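Local atomic coordinates of 5'-methylthioadenosine nucleosidase / s-adenosylhomocysteine nucleosidase (Brucella melitensis bv. 1, PDB entry 4PR3), a protein that belongs to the phosphorylase superfamily as a nucleosidase and holds adenine in a pocket of its alpha/beta fold. Residues Y35-A39 with D40-G44; E169-A172 with C173-C177. One frame throughout, in Å; residues are numbered along the deposited sequence.

Interaction 1: residues Y35-A39 with D40-G44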
loop_
_atom_site.group_PDB
_atom_site.type_symbol
_atom_site.label_atom_id
_atom_site.label_comp_id
_atom_site.label_asym_id
_atom_site.label_seq_id
_atom_site.Cartn_x
_atom_site.Cartn_y
_atom_site.Cartn_z
ATOM N N TYR A 35 11.521 -4.333 14.719
ATOM C CA TYR A 35 10.566 -3.285 15.054
ATOM C C TYR A 35 10.450 -2.280 13.918
ATOM O O TYR A 35 11.457 -1.791 13.405
ATOM C CB TYR A 35 10.981 -2.569 16.339
ATOM C CG TYR A 35 10.965 -3.454 17.561
ATOM C CD1 TYR A 35 12.045 -4.276 17.860
ATOM C CD2 TYR A 35 9.871 -3.472 18.416
ATOM C CE1 TYR A 35 12.036 -5.089 18.976
ATOM C CE2 TYR A 35 9.855 -4.280 19.537
ATOM C CZ TYR A 35 10.940 -5.087 19.812
ATOM O OH TYR A 35 10.929 -5.899 20.924
ATOM N N VAL A 36 9.218 -1.980 13.519
ATOM C CA VAL A 36 8.988 -0.999 12.472
ATOM C C VAL A 36 8.116 0.150 12.973
ATOM O O VAL A 36 7.177 -0.054 13.742
ATOM C CB VAL A 36 8.377 -1.639 11.201
ATOM C CG1 VAL A 36 9.210 -2.833 10.760
ATOM C CG2 VAL A 36 6.940 -2.056 11.435
HETATM N N MSE A 37 8.458 1.366 12.565
HETATM C CA MSE A 37 7.676 2.542 12.928
HETATM C C MSE A 37 7.500 3.461 11.726
HETATM O O MSE A 37 8.311 3.446 10.804
HETATM C CB MSE A 37 8.332 3.297 14.085
HETATM C CG MSE A 37 8.574 2.438 15.313
HETATM SE SE MSE A 37 8.871 3.454 16.945
HETATM C CE MSE A 37 7.086 4.196 17.178
ATOM N N ALA A 38 6.437 4.256 11.743
ATOM C CA ALA A 38 6.139 5.149 10.631
ATOM C C ALA A 38 7.050 6.370 10.624
ATOM O O ALA A 38 7.871 6.535 9.722
ATOM C CB ALA A 38 4.683 5.577 10.672
ATOM N N ALA A 39 6.903 7.222 11.635
ATOM C CA ALA A 39 7.636 8.483 11.690
ATOM C C ALA A 39 8.491 8.591 12.951
ATOM O O ALA A 39 8.180 7.986 13.976
ATOM C CB ALA A 39 6.672 9.660 11.594
ATOM N N ASP A 40 9.573 9.361 12.863
ATOM C CA ASP A 40 10.512 9.520 13.973
ATOM C C ASP A 40 9.915 10.258 15.172
ATOM O O ASP A 40 10.498 10.269 16.256
ATOM C CB ASP A 40 11.785 10.233 13.504
ATOM C CG ASP A 40 12.814 9.275 12.930
ATOM O OD1 ASP A 40 12.709 8.930 11.733
ATOM O OD2 ASP A 40 13.733 8.869 13.676
ATOM N N ALA A 41 8.752 10.873 14.972
ATOM C CA ALA A 41 8.086 11.620 16.032
ATOM C C ALA A 41 7.607 10.708 17.163
ATOM O O ALA A 41 7.614 11.093 18.334
ATOM C CB ALA A 41 6.922 12.417 15.463
ATOM N N GLU A 42 7.196 9.498 16.806
ATOM C CA GLU A 42 6.663 8.552 17.781
ATOM C C GLU A 42 7.770 7.850 18.566
ATOM O O GLU A 42 7.511 7.228 19.598
ATOM C CB GLU A 42 5.795 7.507 17.076
ATOM C CG GLU A 42 4.601 8.066 16.322
ATOM C CD GLU A 42 3.993 7.042 15.388
ATOM O OE1 GLU A 42 2.753 6.880 15.396
ATOM O OE2 GLU A 42 4.760 6.396 14.641
ATOM N N TYR A 43 9.002 7.961 18.077
ATOM C CA TYR A 43 10.137 7.251 18.659
ATOM C C TYR A 43 10.836 8.137 19.684
ATOM O O TYR A 43 11.499 9.110 19.329
ATOM C CB TYR A 43 11.103 6.858 17.538
ATOM C CG TYR A 43 12.292 6.021 17.950
ATOM C CD1 TYR A 43 12.129 4.855 18.687
ATOM C CD2 TYR A 43 13.578 6.377 17.566
ATOM C CE1 TYR A 43 13.220 4.082 19.050
ATOM C CE2 TYR A 43 14.669 5.611 17.921
ATOM C CZ TYR A 43 14.486 4.468 18.664
ATOM O OH TYR A 43 15.574 3.704 19.015
ATOM N N GLY A 44 10.693 7.782 20.958
ATOM C CA GLY A 44 11.188 8.605 22.047
ATOM C C GLY A 44 12.384 8.041 22.789
ATOM O O GLY A 44 13.083 7.163 22.288
#

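Interaction 2: residues E169-A172 with C173-C177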
loop_
_atom_site.group_PDB
_atom_site.type_symbol
_atom_site.label_atom_id
_atom_site.label_comp_id
_atom_site.label_asym_id
_atom_site.label_seq_id
_atom_site.Cartn_x
_atom_site.Cartn_y
_atom_site.Cartn_z
ATOM N N GLU A 169 -0.994 2.540 9.004
ATOM C CA GLU A 169 0.096 1.638 8.618
ATOM C C GLU A 169 -0.207 0.142 8.705
ATOM O O GLU A 169 -0.030 -0.589 7.736
ATOM C CB GLU A 169 1.388 1.958 9.379
ATOM C CG GLU A 169 2.131 3.174 8.848
ATOM C CD GLU A 169 1.595 4.476 9.412
ATOM O OE1 GLU A 169 1.291 4.519 10.627
ATOM O OE2 GLU A 169 1.477 5.453 8.640
ATOM N N THR A 170 -0.604 -0.299 9.894
ATOM C CA THR A 170 -0.584 -1.707 10.290
ATOM C C THR A 170 -1.098 -2.727 9.269
ATOM O O THR A 170 -0.433 -3.734 9.036
ATOM C CB THR A 170 -1.347 -1.896 11.613
ATOM O OG1 THR A 170 -0.787 -1.030 12.605
ATOM C CG2 THR A 170 -1.260 -3.337 12.094
ATOM N N TYR A 171 -2.252 -2.482 8.656
ATOM C CA TYR A 171 -2.778 -3.435 7.675
ATOM C C TYR A 171 -1.815 -3.630 6.503
ATOM O O TYR A 171 -1.700 -4.724 5.956
ATOM C CB TYR A 171 -4.159 -3.018 7.158
ATOM C CG TYR A 171 -4.698 -3.941 6.088
ATOM C CD1 TYR A 171 -5.458 -5.057 6.423
ATOM C CD2 TYR A 171 -4.441 -3.703 4.742
ATOM C CE1 TYR A 171 -5.942 -5.908 5.447
ATOM C CE2 TYR A 171 -4.918 -4.545 3.766
ATOM C CZ TYR A 171 -5.668 -5.645 4.121
ATOM O OH TYR A 171 -6.142 -6.482 3.139
ATOM N N ALA A 172 -1.132 -2.561 6.114
ATOM C CA ALA A 172 -0.147 -2.648 5.048
ATOM C C ALA A 172 1.050 -3.489 5.491
ATOM O O ALA A 172 1.644 -4.210 4.688
ATOM C CB ALA A 172 0.296 -1.263 4.623
ATOM N N CYS A 173 1.397 -3.392 6.772
ATOM C CA CYS A 173 2.477 -4.195 7.332
ATOM C C CYS A 173 2.104 -5.668 7.309
ATOM O O CYS A 173 2.931 -6.524 6.993
ATOM C CB CYS A 173 2.780 -3.771 8.769
ATOM S SG CYS A 173 3.429 -2.097 8.937
ATOM N N LEU A 174 0.848 -5.949 7.644
ATOM C CA LEU A 174 0.345 -7.312 7.706
ATOM C C LEU A 174 0.468 -8.025 6.370
ATOM O O LEU A 174 0.996 -9.136 6.297
ATOM C CB LEU A 174 -1.114 -7.322 8.161
ATOM C CG LEU A 174 -1.717 -8.722 8.296
ATOM C CD1 LEU A 174 -0.923 -9.540 9.303
ATOM C CD2 LEU A 174 -3.177 -8.646 8.695
ATOM N N ARG A 175 -0.026 -7.385 5.315
ATOM C CA ARG A 175 -0.001 -7.980 3.983
ATOM C C ARG A 175 1.427 -8.212 3.515
ATOM O O ARG A 175 1.704 -9.178 2.812
ATOM C CB ARG A 175 -0.762 -7.108 2.985
ATOM C CG ARG A 175 -2.234 -6.954 3.308
ATOM C CD ARG A 175 -2.962 -8.295 3.294
ATOM N NE ARG A 175 -2.902 -8.935 1.983
ATOM C CZ ARG A 175 -2.299 -10.094 1.742
ATOM N NH1 ARG A 175 -1.706 -10.759 2.727
ATOM N NH2 ARG A 175 -2.292 -10.592 0.513
ATOM N N ALA A 176 2.330 -7.328 3.924
ATOM C CA ALA A 176 3.749 -7.484 3.628
ATOM C C ALA A 176 4.336 -8.687 4.369
ATOM O O ALA A 176 5.101 -9.465 3.798
ATOM C CB ALA A 176 4.508 -6.214 3.983
ATOM N N CYS A 177 3.969 -8.837 5.639
ATOM C CA CYS A 177 4.451 -9.949 6.452
ATOM C C CYS A 177 3.868 -11.285 5.996
ATOM O O CYS A 177 4.562 -12.299 5.987
ATOM C CB CYS A 177 4.130 -9.717 7.929
ATOM S SG CYS A 177 4.985 -8.306 8.669
#

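Interaction 1: residues Y35-A39 with D40-G44
The backbone N of Glu42 reaches back to Ala39 O at 3.4 Å, with an N-H...O angle of 154°. This bond is weak, but it closes a type I beta turn from Ala39 to Glu42. The next residue bonds in the same manner, with Tyr43 N at 3.3 Å from Asp40 O. The chain folds over shortly after strand 31-37 ends, with Ala38 between strand and turn.

The turn swings two side chains back onto Met37, a selenomethionine. The chain of Met37 is bent at its last torsion (chi3 69°), which turns the methyl aside to CB of Glu42; Met37 CE and Glu42 CB are 3.6 Å apart. The selenium meets the other residue, with Met37 SE 4.0 Å from Tyr43 CD1. SE approaches the Tyr43 ring obliquely, 5.0 Å from its centroid. The two side chains cross at about a right angle, and the pair is a Met-aromatic contact. The hydroxyl of Tyr43 is held by Phe51 O, and both Met37 and Tyr43 also pack on Pro53.

Glu42 runs on past Met37 as an extended chain. Its carboxylate comes up beside Ala38 and Ala39, just after the strand, with Glu42 OE2 3.8 Å from Ala39 N and 4.1 Å from Ala38 CB. The other oxygen, OE1, accepts a hydrogen bond from the backbone N of Ser89. Ala39 also packs on Phe125 of the second subunit. The arrangement is a type I turn in the loop between strand 31-37 of the central mixed sheet and helix 45-50, with Glu42 bonded to Ser89 of the adenine pocket, its side chain about 6 Å from the ligand.

Interaction 2: residues E169-A172 with C173-C177
Cys173 N donates to Glu169 O at 3.3 Å. This is the first of four i to i+4 bonds, and Glu169 stands at the N-cap of helix 170-180. The carboxylate of Glu169 is held through OE2 by the backbone N of Gly59. With SG beside the backbone N (chi1 -65°), the sulfur of Cys173 lies back along the first turn, and Cys173 SG is 4.0 Å from Glu169 O. The same side chain also packs on Leu67 and Ser86.

Leu174 N is bonded to Thr170 O at 2.9 Å. The CB of Leu174 rests 3.5 Å from Tyr171 O, while its side chain packs on Val106 and Leu134. The hydroxyl of Thr170 is held by Asp167, a residue of the adenine pocket just before the helix. The backbone bonds form the first turns of helix 170-180, which packs against strands 83-91 and 100-108 of the mixed sheet in this alpha/beta fold.

Arg175 N bonds to Tyr171 O at 3.2 Å. Its side chain bends at chi2 and chi3 and runs beside that of Tyr171, both pointing the same way. The aliphatic part does the touching: Arg175 CG is 3.6 Å from Tyr171 CE2, an off-centre CH-pi contact, and the next carbon, CD, lies near the hydroxyl. The guanidinium is turned 64° from the ring plane. Its NE makes a salt bridge with Glu62 of the second subunit. Tyr171 also stacks on Tyr108, and Val61 of the second subunit packs on both Tyr171 and Arg175.

Ala176 N donates to Ala172 O at 3.3 Å, and the CB of Ala176 lies 3.6 Å from that same Ala172 O.

The two interactions are far apart in sequence, in series along the chain, and their centres are about 16 Å apart. They still meet directly: Ala38 CB of interaction 1 packs 3.5 Å from Glu169 CD of interaction 2. The residue after strand 31-37 thus meets the N-cap residue of helix 170-180. Each contact has one glutamate side chain, Glu42 or Glu169, about 6 Å from the bound adenine. Each glutamate is also bonded to a pocket residue: Glu42 through its carboxylate to Ser89, Glu169 through its backbone N to Asp167. The carboxylate of Glu169 has Gly59 N as its partner instead. Both contacts also touch the second subunit.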